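Local coordinates for protein putative silent information regulator 2,Putative silent information regulator 2 (PDB 5OL0) that is an NAD-dependent protein deacetylase of the sirtuin family that removes acetyl groups from lysine side chains and probably regulates gene expression, at residues 36-41 against 109-114; 242-247 against 283-288. One frame throughout, in Å; residues are numbered along the deposited sequence.

Interaction 1 (36-41 against 109-114); sequences ILVLVG and HFIRLL
Ile111 reaches from the helix toward strand 36-40 and touches two valines, crossing Val38 obliquely and meeting Val40 tip to tip. Its CG1 lies anti to the carbonyl carbon and its chain continues extended (chi2 170°), so that CD1 is carried outward from the helix. Ile111 CD1 meets Val38 CG1 and Val40 CG2, each at 3.6 Å. Val38 itself is straddled. Val38 CG1, anti to the backbone N, faces Ile111, whereas Val38 CG2 turns the other way and lies 4.0 Å from Leu114 CD1. One helical turn after Ile111, Leu114 also reaches back to Ile36, a looser touch of 4.3 Å between Ile36 CD1 and Leu114 CD2. CG of Leu114 in turn sits over one face of the Phe110 ring, offset toward its rim. The contact is wholly apolar and buried. Strand and helix run nearly antiparallel, at 163°, with axes 10.7 Å apart, as expected where helix 106-116 leads back to parallel strand 120-125. This helix thus covers one face of the sheet, in which strand 36-40 is hydrogen-bonded between strands 120-125 and 213-217; Leu39 points to the opposite face, against Leu229 and Pro230, and helix 300-308 packs on the helix's outer side at His109 and Leu113.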
loop_
_atom_site.group_PDB
_atom_site.type_symbol
_atom_site.label_atom_id
_atom_site.label_comp_id
_atom_site.label_asym_id
_atom_site.label_seq_id
_atom_site.Cartn_x
_atom_site.Cartn_y
_atom_site.Cartn_z
ATOM N N ILE A 36 1.710 16.472 1.431
ATOM C CA ILE A 36 0.633 15.465 1.529
ATOM C C ILE A 36 1.313 14.084 1.662
ATOM O O ILE A 36 2.075 13.682 0.804
ATOM C CB ILE A 36 -0.339 15.430 0.350
ATOM C CG1 ILE A 36 -0.971 16.814 0.163
ATOM C CG2 ILE A 36 -1.409 14.348 0.557
ATOM C CD1 ILE A 36 -1.841 16.983 -1.086
ATOM N N LEU A 37 1.005 13.392 2.758
ATOM C CA LEU A 37 1.442 12.014 2.945
ATOM C C LEU A 37 0.312 11.110 2.465
ATOM O O LEU A 37 -0.808 11.216 2.941
ATOM C CB LEU A 37 1.737 11.773 4.405
ATOM C CG LEU A 37 2.091 10.342 4.805
ATOM C CD1 LEU A 37 3.449 9.967 4.278
ATOM C CD2 LEU A 37 2.079 10.241 6.304
ATOM N N VAL A 38 0.612 10.251 1.504
ATOM C CA VAL A 38 -0.389 9.344 1.000
ATOM C C VAL A 38 0.029 7.981 1.437
ATOM O O VAL A 38 1.172 7.558 1.211
ATOM C CB VAL A 38 -0.487 9.395 -0.542
ATOM C CG1 VAL A 38 -1.622 8.459 -1.070
ATOM C CG2 VAL A 38 -0.754 10.803 -1.000
ATOM N N LEU A 39 -0.897 7.288 2.056
ATOM C CA LEU A 39 -0.772 5.869 2.410
ATOM C C LEU A 39 -1.719 5.006 1.604
ATOM O O LEU A 39 -2.910 5.337 1.449
ATOM C CB LEU A 39 -1.139 5.662 3.888
ATOM C CG LEU A 39 -0.494 6.625 4.861
ATOM C CD1 LEU A 39 -0.833 6.248 6.289
ATOM C CD2 LEU A 39 1.022 6.657 4.702
ATOM N N VAL A 40 -1.229 3.851 1.161
ATOM C CA VAL A 40 -1.921 3.040 0.220
ATOM C C VAL A 40 -1.988 1.615 0.698
ATOM O O VAL A 40 -0.989 1.098 1.141
ATOM C CB VAL A 40 -1.198 3.070 -1.153
ATOM C CG1 VAL A 40 -2.055 2.355 -2.183
ATOM C CG2 VAL A 40 -0.968 4.485 -1.632
ATOM N N GLY A 41 -3.152 0.969 0.598
ATOM C CA GLY A 41 -3.273 -0.469 0.898
ATOM C C GLY A 41 -4.074 -1.238 -0.149
ATOM O O GLY A 41 -4.361 -0.712 -1.200
ATOM N N HIS A 109 -2.418 6.733 -10.474
ATOM C CA HIS A 109 -2.189 7.870 -11.351
ATOM C C HIS A 109 -2.405 9.183 -10.583
ATOM O O HIS A 109 -1.681 10.121 -10.796
ATOM C CB HIS A 109 -3.124 7.810 -12.569
ATOM C CG HIS A 109 -2.767 6.724 -13.531
ATOM N ND1 HIS A 109 -1.513 6.624 -14.082
ATOM C CD2 HIS A 109 -3.485 5.691 -14.024
ATOM C CE1 HIS A 109 -1.482 5.583 -14.885
ATOM N NE2 HIS A 109 -2.672 5.021 -14.896
ATOM N N PHE A 110 -3.419 9.240 -9.733
ATOM C CA PHE A 110 -3.644 10.440 -8.933
ATOM C C PHE A 110 -2.420 10.814 -8.097
ATOM O O PHE A 110 -2.075 11.962 -7.977
ATOM C CB PHE A 110 -4.895 10.286 -8.053
ATOM C CG PHE A 110 -5.204 11.493 -7.217
ATOM C CD1 PHE A 110 -5.652 12.661 -7.811
ATOM C CD2 PHE A 110 -5.091 11.464 -5.829
ATOM C CE1 PHE A 110 -5.936 13.793 -7.071
ATOM C CE2 PHE A 110 -5.421 12.586 -5.062
ATOM C CZ PHE A 110 -5.819 13.769 -5.686
ATOM N N ILE A 111 -1.818 9.826 -7.459
ATOM C CA ILE A 111 -0.689 10.107 -6.650
ATOM C C ILE A 111 0.467 10.676 -7.510
ATOM O O ILE A 111 1.233 11.538 -7.081
ATOM C CB ILE A 111 -0.265 8.788 -5.868
ATOM C CG1 ILE A 111 -1.361 8.342 -4.915
ATOM C CG2 ILE A 111 1.014 9.046 -5.125
ATOM C CD1 ILE A 111 -1.141 6.965 -4.302
ATOM N N ARG A 112 0.665 10.088 -8.680
ATOM C CA ARG A 112 1.579 10.637 -9.605
ATOM C C ARG A 112 1.246 12.105 -9.893
ATOM O O ARG A 112 2.166 12.954 -9.947
ATOM C CB ARG A 112 1.575 9.824 -10.875
ATOM C CG ARG A 112 2.245 10.452 -12.095
ATOM C CD ARG A 112 3.694 10.666 -11.839
ATOM N NE ARG A 112 4.396 11.279 -12.973
ATOM C CZ ARG A 112 4.702 10.679 -14.154
ATOM N NH1 ARG A 112 5.398 11.354 -15.066
ATOM N NH2 ARG A 112 4.322 9.437 -14.464
ATOM N N LEU A 113 -0.015 12.413 -10.136
ATOM C CA LEU A 113 -0.375 13.833 -10.318
ATOM C C LEU A 113 -0.026 14.688 -9.117
ATOM O O LEU A 113 0.458 15.796 -9.313
ATOM C CB LEU A 113 -1.834 14.007 -10.620
ATOM C CG LEU A 113 -2.303 13.333 -11.904
ATOM C CD1 LEU A 113 -3.780 13.698 -12.070
ATOM C CD2 LEU A 113 -1.478 13.671 -13.143
ATOM N N LEU A 114 -0.252 14.195 -7.877
ATOM C CA LEU A 114 0.127 15.016 -6.736
ATOM C C LEU A 114 1.626 15.303 -6.795
ATOM O O LEU A 114 2.043 16.383 -6.487
ATOM C CB LEU A 114 -0.197 14.355 -5.400
ATOM C CG LEU A 114 -1.700 14.167 -5.131
ATOM C CD1 LEU A 114 -1.928 13.428 -3.801
ATOM C CD2 LEU A 114 -2.416 15.521 -5.131
#

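Interaction 2 (242-247 against 283-288); sequences MNRERV and RGDCQE
A single hydrogen bond joins the two segments: Arg283 NH2 donates to the carbonyl O of Arg244 over 2.9 Å. The bond is bent, 143° at the hydrogen, and the donor stands above the carbonyl plane. Bends at chi2 and chi3 fold the Arg283 chain back to this point, and Arg246 N and the carbonyl carbon of Glu245 lie over one face of its guanidinium. A second link comes from the backbone, where CA of Arg283 directs its hydrogen almost straight at Asn243 O, with a CA-to-O distance of 3.4 Å.

Stacking on the peptide chain is the part of Arg244. Bent at chi2, Arg244 lays its CD 3.5 Å from Gly284 O and spreads its guanidinium flat over the Gly284-Asp285 peptide, with Asp285 N 3.7 Å above the plane of the group. The Asp285 carboxylate is turned nearly parallel to the guanidinium, but Arg244 NH2 and Asp285 OD1 stay 4.6 Å apart, so any attraction is probably long-range. Apolar contact is confined to the buried side, where CB of Met242 meets CB of Cys286 at 4.2 Å.

Within each segment one side chain fixes the backbone. Asn243 OD1 receives Glu245 N on a lone pair at 2.8 Å, closing an Asx turn. Asp285 N-caps helix 286-296: its OD1 accepts from Gln287 N at 3.1 Å, approached from above the carboxylate plane.

This is the C-terminal edge of a Rossmann-type sheet, where the chain leaves strands 239-242 and 279-282. In sirtuins such loops bind NAD, and Asn243, Arg244, Glu245 and Cys286 probably do so here.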
loop_
_atom_site.group_PDB
_atom_site.type_symbol
_atom_site.label_atom_id
_atom_site.label_comp_id
_atom_site.label_asym_id
_atom_site.label_seq_id
_atom_site.Cartn_x
_atom_site.Cartn_y
_atom_site.Cartn_z
ATOM N N MET A 242 -10.115 6.911 2.874
ATOM C CA MET A 242 -10.981 6.311 1.830
ATOM C C MET A 242 -10.974 4.801 1.947
ATOM O O MET A 242 -9.981 4.136 1.622
ATOM C CB MET A 242 -10.521 6.710 0.435
ATOM C CG MET A 242 -10.444 8.202 0.187
ATOM S SD MET A 242 -9.906 8.597 -1.499
ATOM C CE MET A 242 -10.227 10.352 -1.460
ATOM N N ASN A 243 -12.089 4.231 2.412
ATOM C CA ASN A 243 -12.108 2.793 2.723
ATOM C C ASN A 243 -13.567 2.308 2.646
ATOM O O ASN A 243 -14.472 3.091 2.869
ATOM C CB ASN A 243 -11.486 2.544 4.113
ATOM C CG ASN A 243 -10.963 1.114 4.292
ATOM O OD1 ASN A 243 -11.747 0.200 4.482
ATOM N ND2 ASN A 243 -9.646 0.919 4.220
ATOM N N ARG A 244 -13.735 1.046 2.301
ATOM C CA ARG A 244 -15.031 0.330 2.325
ATOM C C ARG A 244 -15.444 -0.102 3.724
ATOM O O ARG A 244 -16.512 -0.681 3.874
ATOM C CB ARG A 244 -14.919 -0.956 1.517
ATOM C CG ARG A 244 -14.665 -0.762 0.017
ATOM C CD ARG A 244 -15.934 -0.278 -0.631
ATOM N NE ARG A 244 -15.900 -0.486 -2.054
ATOM C CZ ARG A 244 -16.889 -0.203 -2.899
ATOM N NH1 ARG A 244 -18.024 0.352 -2.487
ATOM N NH2 ARG A 244 -16.728 -0.456 -4.190
ATOM N N GLU A 245 -14.562 0.066 4.705
ATOM C CA GLU A 245 -14.815 -0.343 6.098
ATOM C C GLU A 245 -14.464 0.783 7.038
ATOM O O GLU A 245 -13.557 1.575 6.733
ATOM C CB GLU A 245 -13.902 -1.528 6.510
ATOM C CG GLU A 245 -14.026 -2.791 5.727
ATOM C CD GLU A 245 -13.346 -3.936 6.454
ATOM O OE1 GLU A 245 -12.104 -3.971 6.481
ATOM O OE2 GLU A 245 -14.030 -4.792 7.045
ATOM N N ARG A 246 -15.135 0.819 8.190
ATOM C CA ARG A 246 -14.866 1.784 9.255
ATOM C C ARG A 246 -13.626 1.223 9.972
ATOM O O ARG A 246 -13.718 0.342 10.842
ATOM C CB ARG A 246 -16.144 1.987 10.137
ATOM C CG ARG A 246 -16.026 2.471 11.592
ATOM C CD ARG A 246 -15.340 3.803 11.654
ATOM N NE ARG A 246 -15.176 4.580 12.915
ATOM C CZ ARG A 246 -14.092 4.648 13.708
ATOM N NH1 ARG A 246 -13.058 3.793 13.611
ATOM N NH2 ARG A 246 -14.074 5.563 14.679
ATOM N N VAL A 247 -12.451 1.723 9.570
ATOM C CA VAL A 247 -11.148 1.195 10.086
ATOM C C VAL A 247 -10.581 2.113 11.161
ATOM O O VAL A 247 -11.010 3.256 11.272
ATOM C CB VAL A 247 -10.062 0.989 8.987
ATOM C CG1 VAL A 247 -10.469 -0.158 8.027
ATOM C CG2 VAL A 247 -9.746 2.286 8.247
ATOM N N ARG A 283 -16.569 6.625 2.303
ATOM C CA ARG A 283 -16.918 5.227 1.962
ATOM C C ARG A 283 -17.083 5.097 0.460
ATOM O O ARG A 283 -16.971 6.071 -0.262
ATOM C CB ARG A 283 -18.246 4.856 2.607
ATOM C CG ARG A 283 -18.331 4.914 4.104
ATOM C CD ARG A 283 -17.327 4.006 4.754
ATOM N NE ARG A 283 -17.689 2.576 4.739
ATOM C CZ ARG A 283 -18.339 1.918 5.706
ATOM N NH1 ARG A 283 -18.777 2.514 6.804
ATOM N NH2 ARG A 283 -18.540 0.630 5.563
ATOM N N GLY A 284 -17.412 3.916 -0.037
ATOM C CA GLY A 284 -17.562 3.760 -1.485
ATOM C C GLY A 284 -16.237 3.390 -2.156
ATOM O O GLY A 284 -15.251 3.025 -1.512
ATOM N N ASP A 285 -16.241 3.453 -3.469
ATOM C CA ASP A 285 -15.126 3.065 -4.281
ATOM C C ASP A 285 -14.102 4.209 -4.274
ATOM O O ASP A 285 -14.370 5.343 -4.763
ATOM C CB ASP A 285 -15.608 2.851 -5.699
ATOM C CG ASP A 285 -14.543 2.278 -6.615
ATOM O OD1 ASP A 285 -13.382 1.989 -6.224
ATOM O OD2 ASP A 285 -14.896 2.141 -7.785
ATOM N N CYS A 286 -12.927 3.882 -3.764
ATOM C CA CYS A 286 -11.825 4.849 -3.668
ATOM C C CYS A 286 -11.431 5.358 -5.078
ATOM O O CYS A 286 -11.035 6.527 -5.211
ATOM C CB CYS A 286 -10.671 4.232 -2.904
ATOM S SG CYS A 286 -9.890 2.800 -3.716
ATOM N N GLN A 287 -11.650 4.550 -6.122
ATOM C CA GLN A 287 -11.324 4.976 -7.453
ATOM C C GLN A 287 -12.258 6.146 -7.845
ATOM O O GLN A 287 -11.781 7.155 -8.384
ATOM C CB GLN A 287 -11.404 3.819 -8.472
ATOM C CG GLN A 287 -10.550 2.633 -8.116
ATOM C CD GLN A 287 -9.075 2.906 -8.119
ATOM O OE1 GLN A 287 -8.579 3.832 -8.793
ATOM N NE2 GLN A 287 -8.340 2.029 -7.477
ATOM N N GLU A 288 -13.556 6.026 -7.565
ATOM C CA GLU A 288 -14.505 7.097 -7.821
ATOM C C GLU A 288 -14.222 8.324 -6.965
ATOM O O GLU A 288 -14.321 9.406 -7.425
ATOM C CB GLU A 288 -15.949 6.698 -7.498
ATOM C CG GLU A 288 -16.651 5.830 -8.524
ATOM C CD GLU A 288 -18.019 5.361 -8.010
ATOM O OE1 GLU A 288 -18.736 6.203 -7.406
ATOM O OE2 GLU A 288 -18.368 4.158 -8.206
#

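Both contacts belong to the same Rossmann-like domain, with centres about 15 Å apart and nearest atoms about 6 Å apart, so they do not touch. Interaction 1 is the buried packing of the central strand 36-40 against a helix; interaction 2 is a partly buried meeting of a loop with the N-terminal start of helix 286-296, at the C-terminal ends of strands 239-242 and 279-282. Helix 106-116 connects them, since Cys286 packs on its Val107 and Gln287 OE1 is hydrogen-bonded to Val107 N. Both also border the probable NAD site: nearest side-chain atoms are about 4 Å apart for Val40 and Asn127, and likewise for Asn243 and Gly218; Asn127, Asn243 and Gly218 all probably bind NAD.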